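Local coordinates for protein HTH-type transcriptional regulator KdgR (Escherichia coli, PDB 1YSP) that represses transcription of genes for the transport and catabolism of 2-keto-3-deoxygluconate, and is represented by its C-terminal, IclR-type effector-binding domain, at residues 64-69 / 104-109; 127-132 / 163-168. One frame throughout, in Å; residues are numbered along the deposited sequence. Where two conformers were deposited one is given.

How the contacts relate
After helix 4-20 and strands 24-30, 33-40 and 55-57, the chain enters helix 62-69. Contact 1 closes a loop of 34 residues, about half of them helical and none in a strand, by bringing helix 96-109 back against helix 62-69. The chain runs on through strand 112-115 into strand 123-130, where contact 2 begins; it closes a second loop of 30 residues that includes strand 136-142 and sets helix 151-172 against strand 123-130. The contacts are in series, contact 1 packing two helices together on one side of the antiparallel sheet, contact 2 setting a helix on its other face. Their centres lie about 14 Å apart, and they meet where Val66 CG2 packs 3.9 Å from Val127 O.

Contact 1. Residues 64-69 / 104-109; sequences GKVLLA and DQVREQ
Val106 sets its two methyl groups across helix 62-69, CG1 lying over the CB of Ala69 at 3.5 Å. That methyl is anti to the backbone N (chi1 170°), which carries it toward Ala69 and also to Val66, whose CG1 is 4.1 Å from Val106 CG1; the two valine side chains cross at about a right angle. The other branch of Val106, CG2, faces the root of Lys65, with CB of that lysine at 4.1 Å. One valine is thus fitted against Lys65 and Val66 on one turn of the opposing helix and Ala69 on the next. From CG outward Lys65 leaves the interface, its extended chain carrying NZ to a salt bridge with Glu117 and a hydrogen bond to Glu113 O; the Lys65 side chain also touches Val102 and Leu103.

The pair belongs to the helical layer of the GAF-like fold of the IclR C-terminal domain, where the axes of segments 64-69 and 104-109 approach to 9.0 Å and cross at -83°. At so steep an angle the contact is compact, burying 226 Å² in all, and the short side chain of Ala69 lets its CA come within 5.5 Å of Arg107 CA. Trp70, in the adjoining loop, touches both Val106 and Arg107. At the exposed margin the aliphatic part of Arg107 runs past the carbonyl of Ala69, and its CD comes within 3.5 Å of Ala69 O. The same oxygen accepts a weak hydrogen bond from Arg73 NH2, and Arg73 NH1 forms a salt bridge with Asp104 OD1.

Contact 2. Residues 127-132 / 163-168; sequences VPVFDR and TAARKI. With SO4 (sulfate ion), chain B.
Val129 reaches from strand 123-130 to helix 151-172, and its CB divides into two methyls that meet different residues of the helix. CG1, anti to the backbone N (chi1 166°), ends against CG2 of Ile168 at 3.7 Å, the two side chains crossing nearly at right angles. CG2, anti to the carbonyl carbon, lies 3.9 Å from Ala165 CB. This is the alpha/beta packing of the GAF-like IclR C-terminal domain, in which the last long helix lies on a face of the antiparallel sheet. Segments 127-130 and 163-168 run almost parallel, 12° apart in direction, and their axes approach to 7.4 Å.

Ala165 allows that closeness. Its methyl group points to the strand and is met by CG2 of Val127 at 3.7 Å and by the carbonyl oxygen Pro128 O at 3.6 Å, as well as by Val129. Val127 also touches Leu161 and His162 one turn earlier, extending the seam of contacts along the helix, whereas Ile168 packs against Leu5 of helix 4-20, which flanks the same helix. Backbone bonds from Val127 to Leu140 and from Val129 to Ile137 and Ala138 hold the strand in the sheet.

Lys167, on the exposed side of the helix, extends away from the strand, and its NZ makes a weak hydrogen bond of 3.5 Å to O3 of a sulfate ion, probably left from crystallisation. A polar link between strand and helix lies one turn beyond Ala165: Ser169 OG is hydrogen-bonded both to Phe130 N and to Ala165 O.

Contact 1. Residues 64-69 / 104-109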
ATOM      1  N   GLY A  64       3.241   2.330  -1.422  1.00 20.55           N
ATOM      2  CA  GLY A  64       3.889   3.635  -1.622  1.00 20.76           C
ATOM      3  C   GLY A  64       2.867   4.744  -1.688  1.00 19.46           C
ATOM      4  O   GLY A  64       3.018   5.781  -1.031  1.00 19.81           O
ATOM      5  N   LYS A  65       1.820   4.569  -2.472  1.00 19.44           N
ATOM      6  CA  LYS A  65       0.787   5.588  -2.546  1.00 18.59           C
ATOM      7  C   LYS A  65       0.150   5.897  -1.195  1.00 20.21           C
ATOM      8  O   LYS A  65      -0.107   7.065  -0.858  1.00 20.31           O
ATOM      9  CB  LYS A  65      -0.280   5.246  -3.538  1.00 20.35           C
ATOM     10  CG  LYS A  65       0.339   5.236  -4.994  1.00 19.21           C
ATOM     11  CD  LYS A  65      -0.736   4.947  -6.022  1.00 20.66           C
ATOM     12  CE  LYS A  65      -0.033   4.471  -7.331  1.00 25.87           C
ATOM     13  NZ  LYS A  65      -1.034   3.986  -8.378  1.00 29.07           N
ATOM     14  N   VAL A  66      -0.130   4.857  -0.422  1.00 21.24           N
ATOM     15  CA  VAL A  66      -0.784   5.156   0.854  1.00 21.84           C
ATOM     16  C   VAL A  66       0.170   5.747   1.888  1.00 21.77           C
ATOM     17  O   VAL A  66      -0.290   6.469   2.771  1.00 24.90           O
ATOM     18  CB  VAL A  66      -1.614   3.920   1.477  1.00 22.76           C
ATOM     19  CG1 VAL A  66      -2.663   3.309   0.450  1.00 21.11           C
ATOM     20  CG2 VAL A  66      -0.732   2.920   2.094  1.00 24.95           C
ATOM     21  N   LEU A  67       1.469   5.478   1.780  1.00 22.36           N
ATOM     22  CA  LEU A  67       2.498   6.065   2.693  1.00 23.32           C
ATOM     23  C   LEU A  67       2.729   7.555   2.436  1.00 24.91           C
ATOM     24  O   LEU A  67       3.219   8.284   3.309  1.00 25.96           O
ATOM     25  CB  LEU A  67       3.821   5.354   2.574  1.00 23.89           C
ATOM     26  CG  LEU A  67       3.948   3.973   3.203  1.00 25.98           C
ATOM     27  CD1 LEU A  67       5.136   3.235   2.575  1.00 29.67           C
ATOM     28  CD2 LEU A  67       4.083   4.093   4.742  1.00 28.85           C
ATOM     29  N   LEU A  68       2.382   7.978   1.238  1.00 23.07           N
ATOM     30  CA  LEU A  68       2.420   9.403   0.852  1.00 24.77           C
ATOM     31  C   LEU A  68       1.134  10.175   0.917  1.00 24.88           C
ATOM     32  O   LEU A  68       1.185  11.406   1.124  1.00 27.30           O
ATOM     33  CB  LEU A  68       2.976   9.546  -0.592  1.00 23.89           C
ATOM     34  CG  LEU A  68       4.373   8.967  -0.834  1.00 22.39           C
ATOM     35  CD1 LEU A  68       4.795   9.101  -2.367  1.00 21.37           C
ATOM     36  CD2 LEU A  68       5.498   9.559   0.084  1.00 25.55           C
ATOM     37  N   ALA A  69      -0.018   9.529   0.660  1.00 25.05           N
ATOM     38  CA  ALA A  69      -1.291  10.234   0.435  1.00 25.54           C
ATOM     39  C   ALA A  69      -1.812  11.090   1.596  1.00 28.20           C
ATOM     40  O   ALA A  69      -2.454  12.100   1.359  1.00 28.81           O
ATOM     41  CB  ALA A  69      -2.397   9.301  -0.090  1.00 24.86           C
ATOM     42  N   ASP A 104      -4.273  12.518  -4.210  1.00 24.89           N
ATOM     43  CA  ASP A 104      -5.554  13.144  -3.830  1.00 26.63           C
ATOM     44  C   ASP A 104      -6.668  12.099  -3.849  1.00 25.04           C
ATOM     45  O   ASP A 104      -7.473  12.002  -2.891  1.00 26.56           O
ATOM     46  CB  ASP A 104      -5.962  14.285  -4.778  1.00 26.01           C
ATOM     47  CG  ASP A 104      -5.111  15.534  -4.646  1.00 29.03           C
ATOM     48  OD1 ASP A 104      -4.412  15.733  -3.650  1.00 25.97           O
ATOM     49  OD2 ASP A 104      -5.144  16.326  -5.618  1.00 29.74           O
ATOM     50  N   GLN A 105      -6.748  11.333  -4.937  1.00 23.78           N
ATOM     51  CA  GLN A 105      -7.785  10.310  -5.066  1.00 24.56           C
ATOM     52  C   GLN A 105      -7.589   9.207  -4.005  1.00 24.38           C
ATOM     53  O   GLN A 105      -8.587   8.716  -3.424  1.00 24.60           O
ATOM     54  CB  GLN A 105      -7.782   9.710  -6.461  1.00 24.55           C
ATOM     55  CG  GLN A 105      -8.729   8.566  -6.671  1.00 30.41           C
ATOM     56  CD  GLN A 105     -10.171   9.030  -6.680  1.00 37.15           C
ATOM     57  OE1 GLN A 105     -10.435  10.223  -6.904  1.00 38.74           O
ATOM     58  NE2 GLN A 105     -11.108   8.115  -6.423  1.00 36.16           N
ATOM     59  N   VAL A 106      -6.336   8.819  -3.768  1.00 22.73           N
ATOM     60  CA  VAL A 106      -6.062   7.793  -2.742  1.00 24.57           C
ATOM     61  C   VAL A 106      -6.630   8.253  -1.366  1.00 25.25           C
ATOM     62  O   VAL A 106      -7.362   7.508  -0.711  1.00 24.73           O
ATOM     63  CB  VAL A 106      -4.521   7.473  -2.665  1.00 22.58           C
ATOM     64  CG1 VAL A 106      -4.175   6.581  -1.439  1.00 25.45           C
ATOM     65  CG2 VAL A 106      -4.052   6.767  -3.954  1.00 21.85           C
ATOM     66  N   ARG A 107      -6.271   9.462  -0.948  1.00 26.50           N
ATOM     67  CA  ARG A 107      -6.790  10.013   0.316  1.00 30.62           C
ATOM     68  C   ARG A 107      -8.329  10.039   0.327  1.00 31.81           C
ATOM     69  O   ARG A 107      -8.983   9.557   1.299  1.00 31.88           O
ATOM     70  CB  ARG A 107      -6.146  11.378   0.647  1.00 31.41           C
ATOM     71  CG  ARG A 107      -6.129  11.728   2.148  1.00 33.20           C
ATOM     72  CD  ARG A 107      -5.584  13.152   2.430  1.00 35.53           C
ATOM     73  NE  ARG A 107      -6.170  13.653   3.685  1.00 46.31           N
ATOM     74  CZ  ARG A 107      -5.497  14.010   4.785  1.00 51.57           C
ATOM     75  NH1 ARG A 107      -4.166  13.982   4.828  1.00 52.78           N
ATOM     76  NH2 ARG A 107      -6.172  14.427   5.855  1.00 54.84           N
ATOM     77  N   GLU A 108      -8.910  10.518  -0.762  1.00 31.89           N
ATOM     78  CA  GLU A 108     -10.365  10.638  -0.905  1.00 33.47           C
ATOM     79  C   GLU A 108     -11.080   9.282  -0.762  1.00 33.12           C
ATOM     80  O   GLU A 108     -12.099   9.198  -0.087  1.00 32.85           O
ATOM     81  CB  GLU A 108     -10.671  11.283  -2.253  1.00 34.17           C
ATOM     82  CG  GLU A 108     -12.086  11.615  -2.530  1.00 41.80           C
ATOM     83  CD  GLU A 108     -12.214  12.064  -3.948  1.00 48.86           C
ATOM     84  OE1 GLU A 108     -12.712  11.260  -4.768  1.00 52.42           O
ATOM     85  OE2 GLU A 108     -11.727  13.180  -4.254  1.00 52.31           O
ATOM     86  N   GLN A 109     -10.543   8.233  -1.388  1.00 30.26           N
ATOM     87  CA  GLN A 109     -11.218   6.919  -1.421  1.00 29.45           C
ATOM     88  C   GLN A 109     -10.816   5.979  -0.286  1.00 28.50           C
ATOM     89  O   GLN A 109     -11.508   4.994  -0.048  1.00 29.76           O
ATOM     90  CB  GLN A 109     -11.037   6.244  -2.784  1.00 29.58           C
ATOM     91  CG  GLN A 109      -9.581   5.765  -3.028  1.00 28.35           C
ATOM     92  CD  GLN A 109      -9.335   5.402  -4.491  1.00 28.10           C
ATOM     93  OE1 GLN A 109     -10.195   5.613  -5.344  1.00 27.51           O
ATOM     94  NE2 GLN A 109      -8.177   4.845  -4.781  1.00 23.64           N
TER

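Contact 2. Residues 127-132 / 163-168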
ATOM      1  N   VAL A 127      -4.125  -0.226   2.035  1.00 20.01           N
ATOM      2  CA  VAL A 127      -4.754   0.696   2.929  1.00 21.19           C
ATOM      3  C   VAL A 127      -3.746   1.167   3.966  1.00 21.99           C
ATOM      4  O   VAL A 127      -2.791   0.467   4.242  1.00 20.76           O
ATOM      5  CB  VAL A 127      -6.023   0.111   3.683  1.00 21.88           C
ATOM      6  CG1 VAL A 127      -7.199  -0.195   2.660  1.00 21.82           C
ATOM      7  CG2 VAL A 127      -5.639  -1.070   4.556  1.00 23.97           C
ATOM      8  N   PRO A 128      -3.956   2.388   4.498  1.00 23.20           N
ATOM      9  CA  PRO A 128      -3.023   2.927   5.507  1.00 23.97           C
ATOM     10  C   PRO A 128      -3.133   2.261   6.901  1.00 23.48           C
ATOM     11  O   PRO A 128      -4.255   1.976   7.349  1.00 23.88           O
ATOM     12  CB  PRO A 128      -3.428   4.393   5.572  1.00 23.04           C
ATOM     13  CG  PRO A 128      -4.940   4.383   5.253  1.00 24.27           C
ATOM     14  CD  PRO A 128      -5.024   3.350   4.140  1.00 23.38           C
ATOM     15  N   VAL A 129      -1.999   2.117   7.591  1.00 24.12           N
ATOM     16  CA  VAL A 129      -1.988   1.664   8.978  1.00 25.99           C
ATOM     17  C   VAL A 129      -1.428   2.869   9.727  1.00 27.14           C
ATOM     18  O   VAL A 129      -0.388   3.382   9.371  1.00 26.66           O
ATOM     19  CB  VAL A 129      -1.106   0.414   9.165  1.00 25.68           C
ATOM     20  CG1 VAL A 129      -0.800   0.121  10.664  1.00 27.10           C
ATOM     21  CG2 VAL A 129      -1.775  -0.799   8.519  1.00 25.02           C
ATOM     22  N   PHE A 130      -2.139   3.307  10.760  1.00 29.16           N
ATOM     23  CA  PHE A 130      -1.841   4.571  11.442  1.00 30.98           C
ATOM     24  C   PHE A 130      -1.156   4.303  12.777  1.00 31.86           C
ATOM     25  O   PHE A 130      -1.393   3.263  13.427  1.00 31.89           O
ATOM     26  CB  PHE A 130      -3.113   5.358  11.668  1.00 31.08           C
ATOM     27  CG  PHE A 130      -3.804   5.797  10.413  1.00 33.34           C
ATOM     28  CD1 PHE A 130      -3.383   6.940   9.723  1.00 33.51           C
ATOM     29  CD2 PHE A 130      -4.894   5.077   9.926  1.00 31.74           C
ATOM     30  CE1 PHE A 130      -4.051   7.349   8.567  1.00 34.92           C
ATOM     31  CE2 PHE A 130      -5.557   5.454   8.777  1.00 31.56           C
ATOM     32  CZ  PHE A 130      -5.135   6.577   8.076  1.00 34.73           C
ATOM     33  N   ASP A 131      -0.264   5.209  13.176  1.00 33.97           N
ATOM     34  CA  ASP A 131       0.242   5.170  14.560  1.00 34.60           C
ATOM     35  C   ASP A 131      -0.698   5.941  15.508  1.00 35.09           C
ATOM     36  O   ASP A 131      -1.748   6.466  15.088  1.00 34.89           O
ATOM     37  CB  ASP A 131       1.663   5.679  14.608  1.00 35.11           C
ATOM     38  CG  ASP A 131       1.756   7.187  14.547  1.00 35.01           C
ATOM     39  OD1 ASP A 131       0.780   7.910  14.293  1.00 32.75           O
ATOM     40  OD2 ASP A 131       2.863   7.659  14.799  1.00 41.24           O
ATOM     41  N   ARG A 132      -0.315   6.052  16.780  1.00 37.74           N
ATOM     42  CA  ARG A 132      -1.200   6.675  17.776  1.00 39.89           C
ATOM     43  C   ARG A 132      -1.509   8.155  17.484  1.00 40.13           C
ATOM     44  O   ARG A 132      -2.478   8.701  18.012  1.00 40.61           O
ATOM     45  CB  ARG A 132      -0.687   6.454  19.215  1.00 40.44           C
ATOM     46  CG  ARG A 132       0.689   7.064  19.496  1.00 44.73           C
ATOM     47  CD  ARG A 132       1.445   6.252  20.547  1.00 49.33           C
ATOM     48  NE  ARG A 132       2.647   6.943  21.009  1.00 53.18           N
ATOM     49  CZ  ARG A 132       3.905   6.658  20.647  1.00 56.65           C
ATOM     50  NH1 ARG A 132       4.194   5.669  19.796  1.00 55.87           N
ATOM     51  NH2 ARG A 132       4.898   7.388  21.153  1.00 58.26           N
ATOM     52  N   THR A 163     -10.749  -3.326   7.885  1.00 28.08           N
ATOM     53  CA  THR A 163     -10.906  -4.059   9.188  1.00 29.04           C
ATOM     54  C   THR A 163      -9.584  -4.472   9.794  1.00 28.32           C
ATOM     55  O   THR A 163      -9.301  -4.174  10.980  1.00 29.29           O
ATOM     56  CB  THR A 163     -11.827  -5.291   8.995  1.00 29.85           C
ATOM     57  OG1 THR A 163     -13.055  -4.826   8.437  1.00 28.10           O
ATOM     58  CG2 THR A 163     -12.081  -6.035  10.341  1.00 29.39           C
ATOM     59  N   ALA A 164      -8.755  -5.147   9.002  1.00 26.97           N
ATOM     60  CA  ALA A 164      -7.441  -5.597   9.453  1.00 27.03           C
ATOM     61  C   ALA A 164      -6.577  -4.421   9.923  1.00 27.96           C
ATOM     62  O   ALA A 164      -6.014  -4.437  11.051  1.00 26.82           O
ATOM     63  CB  ALA A 164      -6.725  -6.357   8.310  1.00 26.10           C
ATOM     64  N   ALA A 165      -6.493  -3.370   9.082  1.00 27.25           N
ATOM     65  CA  ALA A 165      -5.694  -2.184   9.432  1.00 27.17           C
ATOM     66  C   ALA A 165      -6.185  -1.459  10.695  1.00 28.16           C
ATOM     67  O   ALA A 165      -5.375  -0.990  11.491  1.00 27.70           O
ATOM     68  CB  ALA A 165      -5.650  -1.212   8.249  1.00 26.65           C
ATOM     69  N   ARG A 166      -7.500  -1.343  10.851  1.00 28.89           N
ATOM     70  CA  ARG A 166      -8.020  -0.665  12.014  0.50 30.33           C
ATOM     71  C   ARG A 166      -7.652  -1.390  13.306  1.00 29.94           C
ATOM     72  O   ARG A 166      -7.298  -0.740  14.296  1.00 29.03           O
ATOM     73  CB  ARG A 166      -9.503  -0.421  11.859  0.50 30.35           C
ATOM     74  CG  ARG A 166      -9.750   0.824  11.019  0.50 34.02           C
ATOM     75  CD  ARG A 166     -11.021   0.727  10.234  0.50 38.48           C
ATOM     76  NE  ARG A 166     -11.166   1.850   9.307  0.50 41.54           N
ATOM     77  CZ  ARG A 166     -11.849   1.801   8.166  0.50 42.10           C
ATOM     78  NH1 ARG A 166     -12.447   0.678   7.794  0.50 43.31           N
ATOM     79  NH2 ARG A 166     -11.926   2.876   7.385  0.50 42.79           N
ATOM     80  N   LYS A 167      -7.677  -2.727  13.274  1.00 29.63           N
ATOM     81  CA  LYS A 167      -7.240  -3.536  14.433  1.00 29.05           C
ATOM     82  C   LYS A 167      -5.747  -3.324  14.721  1.00 29.22           C
ATOM     83  O   LYS A 167      -5.329  -3.048  15.880  1.00 28.43           O
ATOM     84  CB  LYS A 167      -7.599  -5.029  14.230  1.00 28.98           C
ATOM     85  CG  LYS A 167      -9.119  -5.308  14.161  1.00 30.29           C
ATOM     86  CD  LYS A 167      -9.407  -6.856  14.083  1.00 28.47           C
ATOM     87  CE  LYS A 167     -10.880  -7.151  14.325  1.00 33.10           C
ATOM     88  NZ  LYS A 167     -11.200  -8.459  13.640  1.00 38.03           N
ATOM     89  N   ILE A 168      -4.920  -3.399  13.683  1.00 27.94           N
ATOM     90  CA  ILE A 168      -3.471  -3.164  13.869  1.00 28.13           C
ATOM     91  C   ILE A 168      -3.186  -1.770  14.474  1.00 28.38           C
ATOM     92  O   ILE A 168      -2.365  -1.635  15.406  1.00 28.02           O
ATOM     93  CB  ILE A 168      -2.689  -3.283  12.549  1.00 27.29           C
ATOM     94  CG1 ILE A 168      -2.831  -4.690  11.930  1.00 28.63           C
ATOM     95  CG2 ILE A 168      -1.178  -2.952  12.756  1.00 29.07           C
ATOM     96  CD1 ILE A 168      -2.276  -4.751  10.413  1.00 26.98           C
TER
HETATM   97  S   SO4 B 180      -8.774 -11.940  14.860  0.50 15.72           S
HETATM   98  O1  SO4 B 180      -9.678 -13.053  15.197  1.00 36.51           O
HETATM   99  O2  SO4 B 180      -8.687 -11.781  13.367  1.00 40.16           O
HETATM  100  O3  SO4 B 180      -9.293 -10.757  15.404  1.00 26.88           O
HETATM  101  O4  SO4 B 180      -7.406 -12.193  15.409  1.00 35.69           O